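Local coordinates for protein putative secreted endoglycosylceramidase (PDB 6JYZ) that probably hydrolyses the bond between the glycan and the ceramide of galactosylceramide-type glycolipids, as a glycoside hydrolase of family 5, at residues 47-51 against 63-67. Numbering follows the deposited sequence.
Sequences VNGLN and VAPLD
Asn-48 OD1 accepts a hydrogen bond from a water 2.7 Å away, and the same water accepts one from Ala-64 N at 2.8 Å, so the amide reaches the facing backbone through one molecule. Asn-48 ND2 is hydrogen-bonded to Tyr-53 OH, so both ends of the amide are engaged. A second water donates to both Gly-49 O and Ala-64 O, each at 2.8 Å, and links two carbonyls that could not bond to each other. Val-63 packs over the turn beside these bridges: CG1 sits 3.4 Å from Asn-48 O, the acceptor that closes the type I turn 48-51 from Asn-51 N, while CG2 lies against Gly-49 O. Gly-49, having no side chain, lets Leu-66 CB pack within 4.2 Å of its CA. With chi1 at 179°, Leu-66 stretches its CG away from the backbone N and carries both methyls past the glycine: CD1 meets Val-47 CG1 at 3.7 Å, CD2 meets Leu-50 CG at 4.0 Å, both side chains crossing it at about a right angle. With no direct hydrogen bond between them, the two ends of the loop joining strand 38-47 of the family's (β/α)8 barrel to helix 68-75 meet through apolar packing and bridging water.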
# COMPACT_ATOMS: atom_id res chain seq x y z
N VAL A 47 6.10 -3.12 1.48
CA VAL A 47 7.13 -4.01 2.05
C VAL A 47 6.44 -5.30 2.50
O VAL A 47 5.59 -5.23 3.41
CB VAL A 47 7.80 -3.29 3.23
CG1 VAL A 47 8.70 -4.25 4.01
CG2 VAL A 47 8.62 -2.07 2.70
N ASN A 48 6.79 -6.41 1.88
CA ASN A 48 6.10 -7.67 2.11
C ASN A 48 6.90 -8.65 2.97
O ASN A 48 6.48 -9.80 3.05
CB ASN A 48 5.70 -8.31 0.80
CG ASN A 48 6.86 -8.90 0.07
OD1 ASN A 48 8.01 -8.68 0.45
ND2 ASN A 48 6.60 -9.69 -0.98
N GLY A 49 7.97 -8.22 3.65
CA GLY A 49 8.80 -9.19 4.36
C GLY A 49 8.09 -9.94 5.46
O GLY A 49 8.59 -11.03 5.82
N LEU A 50 6.99 -9.45 6.00
CA LEU A 50 6.25 -10.18 7.03
C LEU A 50 5.05 -10.93 6.44
O LEU A 50 4.33 -11.59 7.19
CB LEU A 50 5.73 -9.22 8.10
CG LEU A 50 6.82 -8.38 8.75
CD1 LEU A 50 6.17 -7.59 9.86
CD2 LEU A 50 7.95 -9.26 9.32
N ASN A 51 4.86 -10.90 5.13
CA ASN A 51 3.71 -11.61 4.54
C ASN A 51 4.00 -13.11 4.49
O ASN A 51 5.16 -13.54 4.51
CB ASN A 51 3.43 -10.96 3.16
CG ASN A 51 2.00 -11.22 2.72
OD1 ASN A 51 1.19 -11.89 3.37
ND2 ASN A 51 1.65 -10.67 1.56
N VAL A 63 10.07 -14.38 0.55
CA VAL A 63 10.30 -12.97 0.86
C VAL A 63 11.77 -12.79 1.12
O VAL A 63 12.50 -13.74 1.48
CB VAL A 63 9.51 -12.53 2.10
CG1 VAL A 63 8.00 -12.54 1.77
CG2 VAL A 63 9.78 -13.41 3.31
N ALA A 64 12.21 -11.54 1.01
CA ALA A 64 13.57 -11.22 1.43
C ALA A 64 13.55 -11.03 2.93
O ALA A 64 12.56 -10.61 3.54
CB ALA A 64 13.96 -9.92 0.75
N PRO A 65 14.69 -11.20 3.65
CA PRO A 65 14.77 -10.81 5.05
C PRO A 65 14.44 -9.34 5.25
O PRO A 65 14.62 -8.51 4.34
CB PRO A 65 16.26 -11.03 5.41
CG PRO A 65 16.74 -11.98 4.36
CD PRO A 65 16.00 -11.60 3.07
N LEU A 66 13.88 -9.02 6.39
CA LEU A 66 13.47 -7.66 6.68
C LEU A 66 14.02 -7.26 8.03
O LEU A 66 13.73 -7.90 9.02
CB LEU A 66 11.93 -7.55 6.71
CG LEU A 66 11.39 -6.16 7.03
CD1 LEU A 66 11.72 -5.18 5.91
CD2 LEU A 66 9.86 -6.22 7.21
N ASP A 67 14.81 -6.19 8.05
CA ASP A 67 15.34 -5.73 9.32
C ASP A 67 15.56 -4.23 9.21
O ASP A 67 15.21 -3.58 8.19
CB ASP A 67 16.60 -6.51 9.73
CG ASP A 67 17.70 -6.34 8.69
OD1 ASP A 67 17.96 -5.23 8.21
OD2 ASP A 67 18.25 -7.40 8.23
O HOH W 1 10.47 -9.58 -0.07
O HOH W 2 11.33 -11.40 5.97